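Lmo1340 protein (Listeria monocytogenes, PDB 4NLM) is a surface protein of unknown function, probably a lipoprotein, that belongs to the YqgU-like family of six-bladed beta propellers. Local coordinates at residues A[192-197]-A[204-209]; A[158-163]-A[178-183]; A[222-227]-A[270-275]. All coordinates share one frame; numbering follows the deposited sequence.

Interaction 1 of 3, residues A[192-197]-A[204-209]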
loop_
_atom_site.group_PDB
_atom_site.type_symbol
_atom_site.label_atom_id
_atom_site.label_comp_id
_atom_site.label_asym_id
_atom_site.label_seq_id
_atom_site.Cartn_x
_atom_site.Cartn_y
_atom_site.Cartn_z
ATOM N N SER A 192 -8.619 -9.945 10.386
ATOM C CA SER A 192 -8.716 -10.712 9.149
ATOM C C SER A 192 -10.140 -10.693 8.627
ATOM O O SER A 192 -11.088 -10.595 9.418
ATOM C CB SER A 192 -8.250 -12.160 9.368
ATOM O OG SER A 192 -9.039 -12.842 10.331
ATOM N N ASN A 193 -10.278 -10.779 7.305
ATOM C CA ASN A 193 -11.584 -10.864 6.687
ATOM C C ASN A 193 -11.739 -12.305 6.272
ATOM O O ASN A 193 -11.104 -12.751 5.329
ATOM C CB ASN A 193 -11.695 -9.944 5.471
ATOM C CG ASN A 193 -13.116 -9.850 4.931
ATOM O OD1 ASN A 193 -14.031 -10.451 5.462
ATOM N ND2 ASN A 193 -13.300 -9.059 3.891
ATOM N N ASN A 194 -12.592 -13.028 6.987
ATOM C CA ASN A 194 -12.749 -14.454 6.793
ATOM C C ASN A 194 -13.947 -14.735 5.902
ATOM O O ASN A 194 -15.096 -14.465 6.261
ATOM C CB ASN A 194 -12.891 -15.164 8.146
ATOM C CG ASN A 194 -11.635 -15.058 9.026
ATOM O OD1 ASN A 194 -10.710 -14.291 8.745
ATOM N ND2 ASN A 194 -11.621 -15.812 10.112
ATOM N N LYS A 195 -13.662 -15.249 4.711
ATOM C CA LYS A 195 -14.693 -15.537 3.733
ATOM C C LYS A 195 -15.083 -16.995 3.838
ATOM O O LYS A 195 -14.220 -17.860 4.022
ATOM C CB LYS A 195 -14.171 -15.188 2.352
ATOM C CG LYS A 195 -13.837 -13.714 2.257
ATOM C CD LYS A 195 -13.514 -13.278 0.852
ATOM C CE LYS A 195 -13.201 -11.799 0.859
ATOM N NZ LYS A 195 -13.014 -11.253 -0.500
ATOM N N ASP A 196 -16.378 -17.290 3.757
ATOM C CA ASP A 196 -16.836 -18.679 3.915
ATOM C C ASP A 196 -16.419 -19.572 2.752
ATOM O O ASP A 196 -16.129 -20.751 2.951
ATOM C CB ASP A 196 -18.347 -18.741 4.173
ATOM C CG ASP A 196 -18.729 -18.180 5.545
ATOM O OD1 ASP A 196 -17.830 -18.028 6.403
ATOM O OD2 ASP A 196 -19.927 -17.898 5.772
ATOM N N LYS A 197 -16.387 -18.997 1.553
ATOM C CA LYS A 197 -15.920 -19.661 0.336
ATOM C C LYS A 197 -14.917 -18.691 -0.284
ATOM O O LYS A 197 -15.126 -17.487 -0.244
ATOM C CB LYS A 197 -17.051 -19.938 -0.650
ATOM C CG LYS A 197 -18.126 -20.880 -0.150
ATOM C CD LYS A 197 -19.173 -21.112 -1.234
ATOM C CE LYS A 197 -20.261 -22.069 -0.762
ATOM N NZ LYS A 197 -21.356 -22.258 -1.758
ATOM N N ASN A 204 -16.443 -11.882 6.973
ATOM C CA ASN A 204 -16.672 -11.291 8.285
ATOM C C ASN A 204 -15.322 -10.958 8.889
ATOM O O ASN A 204 -14.389 -11.750 8.784
ATOM C CB ASN A 204 -17.474 -12.266 9.137
ATOM C CG ASN A 204 -18.866 -12.464 8.590
ATOM O OD1 ASN A 204 -19.654 -11.529 8.579
ATOM N ND2 ASN A 204 -19.165 -13.661 8.101
ATOM N N LEU A 205 -15.210 -9.777 9.484
ATOM C CA LEU A 205 -13.947 -9.334 10.069
ATOM C C LEU A 205 -13.808 -9.798 11.499
ATOM O O LEU A 205 -14.706 -9.576 12.297
ATOM C CB LEU A 205 -13.848 -7.825 10.067
ATOM C CG LEU A 205 -13.977 -7.085 8.764
ATOM C CD1 LEU A 205 -13.614 -5.636 8.992
ATOM C CD2 LEU A 205 -13.028 -7.712 7.761
ATOM N N TYR A 206 -12.659 -10.409 11.789
ATOM C CA TYR A 206 -12.320 -10.927 13.095
ATOM C C TYR A 206 -11.053 -10.275 13.614
ATOM O O TYR A 206 -10.138 -9.976 12.863
ATOM C CB TYR A 206 -12.090 -12.441 13.018
ATOM C CG TYR A 206 -13.359 -13.220 12.882
ATOM C CD1 TYR A 206 -13.915 -13.446 11.648
ATOM C CD2 TYR A 206 -13.993 -13.748 13.995
ATOM C CE1 TYR A 206 -15.085 -14.162 11.505
ATOM C CE2 TYR A 206 -15.169 -14.469 13.865
ATOM C CZ TYR A 206 -15.713 -14.661 12.614
ATOM O OH TYR A 206 -16.875 -15.380 12.459
ATOM N N LEU A 207 -11.015 -10.074 14.930
ATOM C CA LEU A 207 -9.849 -9.558 15.641
ATOM C C LEU A 207 -9.268 -10.709 16.467
ATOM O O LEU A 207 -10.014 -11.481 17.076
ATOM C CB LEU A 207 -10.239 -8.456 16.620
ATOM C CG LEU A 207 -9.111 -7.768 17.393
ATOM C CD1 LEU A 207 -8.162 -7.037 16.453
ATOM C CD2 LEU A 207 -9.681 -6.782 18.410
ATOM N N GLN A 208 -7.953 -10.831 16.484
ATOM C CA GLN A 208 -7.300 -11.867 17.288
ATOM C C GLN A 208 -5.913 -11.443 17.672
ATOM O O GLN A 208 -5.266 -10.645 17.012
ATOM C CB GLN A 208 -7.187 -13.166 16.497
ATOM C CG GLN A 208 -6.637 -12.973 15.089
ATOM C CD GLN A 208 -7.657 -13.262 13.984
ATOM O OE1 GLN A 208 -8.149 -14.404 13.903
ATOM N NE2 GLN A 208 -7.950 -12.267 13.098
ATOM N N ASP A 209 -5.459 -11.979 18.794
ATOM C CA ASP A 209 -4.089 -11.803 19.227
ATOM C C ASP A 209 -3.264 -12.868 18.504
ATOM O O ASP A 209 -3.621 -14.037 18.506
ATOM C CB ASP A 209 -4.004 -11.955 20.742
ATOM C CG ASP A 209 -2.648 -11.568 21.300
ATOM O OD1 ASP A 209 -1.631 -12.138 20.864
ATOM O OD2 ASP A 209 -2.608 -10.669 22.166
HETATM O O HOH W 1 -17.197 -15.579 7.517
#

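Interaction 2 of 3, residues A[158-163]-A[178-183]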
loop_
_atom_site.group_PDB
_atom_site.type_symbol
_atom_site.label_atom_id
_atom_site.label_comp_id
_atom_site.label_asym_id
_atom_site.label_seq_id
_atom_site.Cartn_x
_atom_site.Cartn_y
_atom_site.Cartn_z
ATOM N N TRP A 158 0.907 -25.915 0.268
ATOM C CA TRP A 158 0.171 -25.551 1.485
ATOM C C TRP A 158 -0.918 -24.488 1.316
ATOM O O TRP A 158 -1.544 -24.100 2.289
ATOM C CB TRP A 158 1.146 -25.070 2.561
ATOM C CG TRP A 158 1.905 -23.828 2.221
ATOM C CD1 TRP A 158 1.447 -22.529 2.275
ATOM C CD2 TRP A 158 3.277 -23.744 1.837
ATOM N NE1 TRP A 158 2.445 -21.674 1.920
ATOM C CE2 TRP A 158 3.576 -22.385 1.639
ATOM C CE3 TRP A 158 4.279 -24.697 1.590
ATOM C CZ2 TRP A 158 4.825 -21.958 1.267
ATOM C CZ3 TRP A 158 5.501 -24.267 1.197
ATOM C CH2 TRP A 158 5.785 -22.915 1.060
ATOM N N ASN A 159 -1.160 -24.054 0.085
ATOM C CA ASN A 159 -2.141 -23.000 -0.246
ATOM C C ASN A 159 -1.602 -21.637 0.208
ATOM O O ASN A 159 -0.904 -20.979 -0.551
ATOM C CB ASN A 159 -3.540 -23.303 0.315
ATOM C CG ASN A 159 -4.581 -22.301 -0.157
ATOM O OD1 ASN A 159 -4.326 -21.508 -1.066
ATOM N ND2 ASN A 159 -5.763 -22.337 0.451
ATOM N N PHE A 160 -1.856 -21.257 1.457
ATOM C CA PHE A 160 -1.252 -20.054 1.994
ATOM C C PHE A 160 -0.946 -20.302 3.463
ATOM O O PHE A 160 -1.569 -21.133 4.087
ATOM C CB PHE A 160 -2.152 -18.812 1.863
ATOM C CG PHE A 160 -3.325 -18.826 2.775
ATOM C CD1 PHE A 160 -4.500 -19.459 2.402
ATOM C CD2 PHE A 160 -3.265 -18.204 4.020
ATOM C CE1 PHE A 160 -5.593 -19.467 3.250
ATOM C CE2 PHE A 160 -4.352 -18.232 4.863
ATOM C CZ PHE A 160 -5.512 -18.861 4.482
ATOM N N GLN A 161 0.008 -19.550 3.985
ATOM C CA GLN A 161 0.323 -19.605 5.418
ATOM C C GLN A 161 0.785 -18.214 5.783
ATOM O O GLN A 161 1.138 -17.426 4.909
ATOM C CB GLN A 161 1.376 -20.665 5.708
ATOM C CG GLN A 161 2.722 -20.296 5.151
ATOM C CD GLN A 161 3.748 -21.402 5.154
ATOM O OE1 GLN A 161 3.414 -22.542 5.479
ATOM N NE2 GLN A 161 4.978 -21.088 4.868
ATOM N N ILE A 162 0.769 -17.938 7.073
ATOM C CA ILE A 162 1.077 -16.596 7.619
ATOM C C ILE A 162 2.102 -16.732 8.733
ATOM O O ILE A 162 1.983 -17.600 9.599
ATOM C CB ILE A 162 -0.168 -15.912 8.187
ATOM C CG1 ILE A 162 -1.332 -16.010 7.195
ATOM C CG2 ILE A 162 0.140 -14.453 8.529
ATOM C CD1 ILE A 162 -2.579 -15.360 7.743
ATOM N N GLU A 163 3.123 -15.895 8.685
ATOM C CA GLU A 163 4.166 -15.874 9.703
ATOM C C GLU A 163 4.489 -14.450 10.075
ATOM O O GLU A 163 4.208 -13.525 9.344
ATOM C CB GLU A 163 5.417 -16.555 9.130
ATOM C CG GLU A 163 5.250 -18.050 8.914
ATOM C CD GLU A 163 6.271 -18.643 7.953
ATOM O OE1 GLU A 163 6.808 -19.718 8.274
ATOM O OE2 GLU A 163 6.540 -18.050 6.892
ATOM N N ALA A 178 -7.151 -17.846 9.611
ATOM C CA ALA A 178 -7.694 -18.661 8.535
ATOM C C ALA A 178 -7.991 -17.937 7.239
ATOM O O ALA A 178 -8.774 -18.417 6.429
ATOM C CB ALA A 178 -8.955 -19.366 9.031
ATOM N N SER A 179 -7.369 -16.791 7.037
ATOM C CA SER A 179 -7.594 -16.017 5.842
ATOM C C SER A 179 -6.339 -15.276 5.464
ATOM O O SER A 179 -5.588 -14.859 6.322
ATOM C CB SER A 179 -8.714 -15.017 6.084
ATOM O OG SER A 179 -8.870 -14.142 4.982
ATOM N N PRO A 180 -6.120 -15.073 4.162
ATOM C CA PRO A 180 -4.974 -14.260 3.790
ATOM C C PRO A 180 -5.258 -12.757 3.772
ATOM O O PRO A 180 -4.342 -11.984 3.547
ATOM C CB PRO A 180 -4.647 -14.770 2.384
ATOM C CG PRO A 180 -5.969 -15.163 1.826
ATOM C CD PRO A 180 -6.749 -15.706 2.990
ATOM N N PHE A 181 -6.512 -12.372 4.004
ATOM C CA PHE A 181 -6.905 -10.976 3.959
ATOM C C PHE A 181 -6.777 -10.415 5.353
ATOM O O PHE A 181 -7.700 -10.492 6.158
ATOM C CB PHE A 181 -8.325 -10.854 3.414
ATOM C CG PHE A 181 -8.542 -11.649 2.164
ATOM C CD1 PHE A 181 -7.749 -11.428 1.039
ATOM C CD2 PHE A 181 -9.532 -12.616 2.104
ATOM C CE1 PHE A 181 -7.944 -12.153 -0.121
ATOM C CE2 PHE A 181 -9.728 -13.344 0.947
ATOM C CZ PHE A 181 -8.932 -13.113 -0.159
ATOM N N ILE A 182 -5.617 -9.826 5.603
ATOM C CA ILE A 182 -5.233 -9.427 6.947
ATOM C C ILE A 182 -4.617 -8.043 7.056
ATOM O O ILE A 182 -4.286 -7.410 6.050
ATOM C CB ILE A 182 -4.164 -10.417 7.520
ATOM C CG1 ILE A 182 -2.914 -10.374 6.648
ATOM C CG2 ILE A 182 -4.732 -11.815 7.613
ATOM C CD1 ILE A 182 -1.815 -11.286 7.112
ATOM N N SER A 183 -4.562 -7.552 8.290
ATOM C CA SER A 183 -3.884 -6.314 8.604
ATOM C C SER A 183 -3.519 -6.304 10.078
ATOM O O SER A 183 -4.247 -6.843 10.901
ATOM C CB SER A 183 -4.782 -5.114 8.357
ATOM O OG SER A 183 -4.115 -3.916 8.718
#

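Interaction 3 of 3, residues A[222-227]-A[270-275]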
loop_
_atom_site.group_PDB
_atom_site.type_symbol
_atom_site.label_atom_id
_atom_site.label_comp_id
_atom_site.label_asym_id
_atom_site.label_seq_id
_atom_site.Cartn_x
_atom_site.Cartn_y
_atom_site.Cartn_z
ATOM N N ASN A 222 -19.992 -8.925 7.321
ATOM C CA ASN A 222 -20.329 -8.653 5.922
ATOM C C ASN A 222 -19.576 -7.495 5.278
ATOM O O ASN A 222 -20.165 -6.530 4.798
ATOM C CB ASN A 222 -21.835 -8.447 5.832
ATOM C CG ASN A 222 -22.614 -9.618 6.380
ATOM O OD1 ASN A 222 -22.367 -10.780 6.019
ATOM N ND2 ASN A 222 -23.533 -9.331 7.271
ATOM N N ILE A 223 -18.268 -7.662 5.198
ATOM C CA ILE A 223 -17.363 -6.681 4.641
ATOM C C ILE A 223 -16.643 -7.222 3.410
ATOM O O ILE A 223 -16.233 -8.386 3.373
ATOM C CB ILE A 223 -16.335 -6.277 5.711
ATOM C CG1 ILE A 223 -17.051 -5.601 6.891
ATOM C CG2 ILE A 223 -15.251 -5.385 5.134
ATOM C CD1 ILE A 223 -17.956 -4.457 6.521
HETATM N N MSE A 224 -16.506 -6.389 2.389
HETATM C CA MSE A 224 -15.788 -6.781 1.179
HETATM C C MSE A 224 -14.297 -6.521 1.241
HETATM O O MSE A 224 -13.516 -7.367 0.832
HETATM C CB MSE A 224 -16.399 -6.017 -0.008
HETATM C CG MSE A 224 -15.709 -6.297 -1.317
HETATM SE SE MSE A 224 -16.404 -5.073 -2.674
HETATM C CE MSE A 224 -18.220 -4.799 -2.078
ATOM N N GLN A 225 -13.888 -5.375 1.783
ATOM C CA GLN A 225 -12.487 -5.004 1.771
ATOM C C GLN A 225 -12.281 -4.143 3.014
ATOM O O GLN A 225 -13.220 -3.466 3.447
ATOM C CB GLN A 225 -12.188 -4.193 0.495
ATOM C CG GLN A 225 -10.715 -3.904 0.267
ATOM C CD GLN A 225 -10.475 -3.288 -1.093
ATOM O OE1 GLN A 225 -11.105 -3.689 -2.061
ATOM N NE2 GLN A 225 -9.529 -2.389 -1.185
ATOM N N PHE A 226 -11.074 -4.101 3.576
ATOM C CA PHE A 226 -10.818 -3.273 4.749
ATOM C C PHE A 226 -9.377 -2.833 4.707
ATOM O O PHE A 226 -8.554 -3.390 3.987
ATOM C CB PHE A 226 -11.145 -4.017 6.027
ATOM C CG PHE A 226 -10.141 -5.064 6.389
ATOM C CD1 PHE A 226 -10.150 -6.302 5.783
ATOM C CD2 PHE A 226 -9.186 -4.809 7.353
ATOM C CE1 PHE A 226 -9.221 -7.266 6.107
ATOM C CE2 PHE A 226 -8.249 -5.757 7.672
ATOM C CZ PHE A 226 -8.262 -6.985 7.045
ATOM N N ALA A 227 -9.078 -1.831 5.530
ATOM C CA ALA A 227 -7.717 -1.331 5.670
ATOM C C ALA A 227 -7.616 -0.668 7.037
ATOM O O ALA A 227 -8.616 -0.207 7.562
ATOM C CB ALA A 227 -7.346 -0.365 4.532
ATOM N N THR A 270 -17.879 -6.584 -7.918
ATOM C CA THR A 270 -17.653 -5.195 -7.597
ATOM C C THR A 270 -16.239 -4.762 -7.948
ATOM O O THR A 270 -15.285 -5.497 -7.738
ATOM C CB THR A 270 -17.893 -4.953 -6.089
ATOM O OG1 THR A 270 -19.250 -5.272 -5.754
ATOM C CG2 THR A 270 -17.626 -3.515 -5.724
ATOM N N PHE A 271 -16.113 -3.541 -8.472
ATOM C CA PHE A 271 -14.821 -2.947 -8.768
ATOM C C PHE A 271 -14.560 -1.863 -7.720
ATOM O O PHE A 271 -15.410 -1.016 -7.490
ATOM C CB PHE A 271 -14.811 -2.310 -10.163
ATOM C CG PHE A 271 -13.505 -1.663 -10.494
ATOM C CD1 PHE A 271 -12.410 -2.431 -10.848
ATOM C CD2 PHE A 271 -13.349 -0.302 -10.391
ATOM C CE1 PHE A 271 -11.197 -1.850 -11.131
ATOM C CE2 PHE A 271 -12.140 0.289 -10.683
ATOM C CZ PHE A 271 -11.058 -0.484 -11.046
ATOM N N VAL A 272 -13.400 -1.877 -7.067
ATOM C CA VAL A 272 -13.095 -0.878 -6.042
ATOM C C VAL A 272 -12.003 0.034 -6.584
ATOM O O VAL A 272 -10.893 -0.409 -6.871
ATOM C CB VAL A 272 -12.638 -1.534 -4.751
ATOM C CG1 VAL A 272 -12.359 -0.469 -3.701
ATOM C CG2 VAL A 272 -13.708 -2.490 -4.242
ATOM N N PRO A 273 -12.289 1.331 -6.719
ATOM C CA PRO A 273 -11.267 2.244 -7.181
ATOM C C PRO A 273 -10.119 2.372 -6.183
ATOM O O PRO A 273 -10.247 2.012 -4.989
ATOM C CB PRO A 273 -12.015 3.575 -7.323
ATOM C CG PRO A 273 -13.436 3.183 -7.497
ATOM C CD PRO A 273 -13.597 1.986 -6.613
ATOM N N TYR A 274 -8.990 2.900 -6.621
ATOM C CA TYR A 274 -7.878 3.103 -5.732
ATOM C C TYR A 274 -8.156 4.169 -4.663
ATOM O O TYR A 274 -8.798 5.189 -4.918
ATOM C CB TYR A 274 -6.615 3.511 -6.486
ATOM C CG TYR A 274 -6.050 2.392 -7.327
ATOM C CD1 TYR A 274 -5.429 1.309 -6.715
ATOM C CD2 TYR A 274 -6.144 2.394 -8.715
ATOM C CE1 TYR A 274 -4.924 0.262 -7.466
ATOM C CE2 TYR A 274 -5.646 1.355 -9.473
ATOM C CZ TYR A 274 -5.034 0.296 -8.848
ATOM O OH TYR A 274 -4.553 -0.744 -9.619
ATOM N N PHE A 275 -7.615 3.938 -3.460
ATOM C CA PHE A 275 -7.591 4.904 -2.388
ATOM C C PHE A 275 -6.172 4.981 -1.859
ATOM O O PHE A 275 -5.367 4.072 -2.026
ATOM C CB PHE A 275 -8.632 4.612 -1.287
ATOM C CG PHE A 275 -8.421 3.312 -0.566
ATOM C CD1 PHE A 275 -7.524 3.200 0.517
ATOM C CD2 PHE A 275 -9.150 2.203 -0.937
ATOM C CE1 PHE A 275 -7.352 1.979 1.142
ATOM C CE2 PHE A 275 -8.965 0.985 -0.302
ATOM C CZ PHE A 275 -8.084 0.886 0.753
HETATM O O HOH W 2 -8.779 -0.251 -3.738
#

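Interaction 1 of 3, residues A[192-197]-A[204-209]
The carbonyl oxygen of N194 is held by two donors: the backbone N of N204 at 3.0 Å, lying above the carbonyl plane, and a water 2.7 Å from N194 O. The same water donates to D196 OD1 and accepts from N204 ND2, where the two strands of this antiparallel hairpin run into the connecting loop. In return N194 N binds N204 O at 2.8 Å and 171°, and S192 and Y206 form the next hydrogen-bonded pair. On their face of the sheet Q208 bends back, and its NE2 meets S192 OG at 3.0 Å while also donating to V190 O. A short serine suits this place, since its hydroxyl, set between its own backbone N and carbonyl carbon (chi1 61°), offers an acceptor close to the strand. The N194 and Y206 side chains cross at about a right angle. On the other face L205 CD2, in one of its two conformers, packs against N193 CB at 3.5 Å; ND2 of buried N193 donates to I223 O. These are the two middle strands of a four-stranded propeller blade, with 182-184 beside 189-194, strand 212-223 beside 203-209, and F226 of strand 225-229 packed against both N193 and L205.

Interaction 2 of 3, residues A[158-163]-A[178-183]
The nearest pair of CA atoms is F160 and P180, 7.1 Å apart, and no hydrogen bond spans the gap. This is packing between successive blades of a beta propeller: 159-163 belongs to the third strand of one sheet, and 178-183 leads into the first strand of the next. F160 has the largest share. Its CG sits between the backbone N and carbonyl carbon (chi1 71°), and its side chain crosses that of P180 at about a right angle. P180 CD lies over one face, 4.0 Å from the F160 ring centroid and 21° off the normal, a CH-pi contact that suits the somewhat polarised C-H groups next to the proline nitrogen. A178 C meets the same ring at its edge. Deeper in, I162 and I182 reach toward each other tip to tip, I162 CG2 lying 4.0 Å from I182 CD1; branched aliphatic residues fit this buried seam, to which V177 also contributes. S179 turns away from F160 and shapes the loop: its OG takes the N-H of F181 at 3.1 Å in an ST turn and also bonds to N193 O. Its carbonyl oxygen points back into the seam, where I162 CD1 approaches S179 O to 3.4 Å.

Interaction 3 of 3, residues A[222-227]-A[270-275]
Q225, M224 and F275 bury most of the surface where residues 222-227 meet residues 270-275, two parts of the propeller chain; the directions of 224-227 and 270-275 differ by only 11°. The first makes the passage between blades and becomes the inner strand 225-229; the second begins in a weakly bonded edge strand (about 270-271) beside 255-266 and then runs into a loop. A classic beta bulge, in which M224 and Q225 both face I236, explains why two consecutive side chains can turn toward the same neighbour.

M224, a selenomethionine in the crystal, reaches out extended as far as its selenium and then bends (chi3 -31°). Its SE rests 3.6 Å from T270 CG2, and the bend brings M224 CE to 3.8 Å from T270 OG1. The long, flexible methionine side chain moulds itself to the threonine and to V272, while L244 of strand 243-249 touches both M224 and T270. T270 OG1 is hydrogen-bonded to E201 and R263, while its CG2 and CB face the selenium.

Q225 is long enough, fully extended, to lay its amide between V272 and F275. Its OE1 lies 3.6 Å from V272 CG2. On the other branch Q225 NE2 comes to the edge of the F275 ring, near its plane and 3.5 Å from CE2, with amide and ring planes 38° apart; this is packing and not a stacked amide. A water 3.0 Å from P273 O donates to that carbonyl and accepts a weak bond from Q225 NE2, giving the amide a polar link across the contact.

F275, whose ring also meets that of F284, comes from the opposite direction to Q225, and its ring tip also reaches strand 225-229. There a small residue allows close approach, and A227 CB stops 4.0 Å from F275 CZ, set obliquely to the ring.

In the fold
From the N terminus, interaction 2 comes first: it closes the loop from 158-163 to 178-183 and joins one blade to the start of the next. Interaction 1 follows within that next blade, closing the short hairpin 192-197 to 204-209. Interaction 3 closes the longest loop, from 222-227 to 270-275, within the succeeding sheet and its exit. The three loops run in series, and none nests or crosses. Yet the contacts meet in space: N193 N lies 2.8 Å from F181 O, a probable hydrogen bond joining interactions 1 and 2. Interaction 2 thus links the first blade to the second, and F226 packing against S183 links the second to the third.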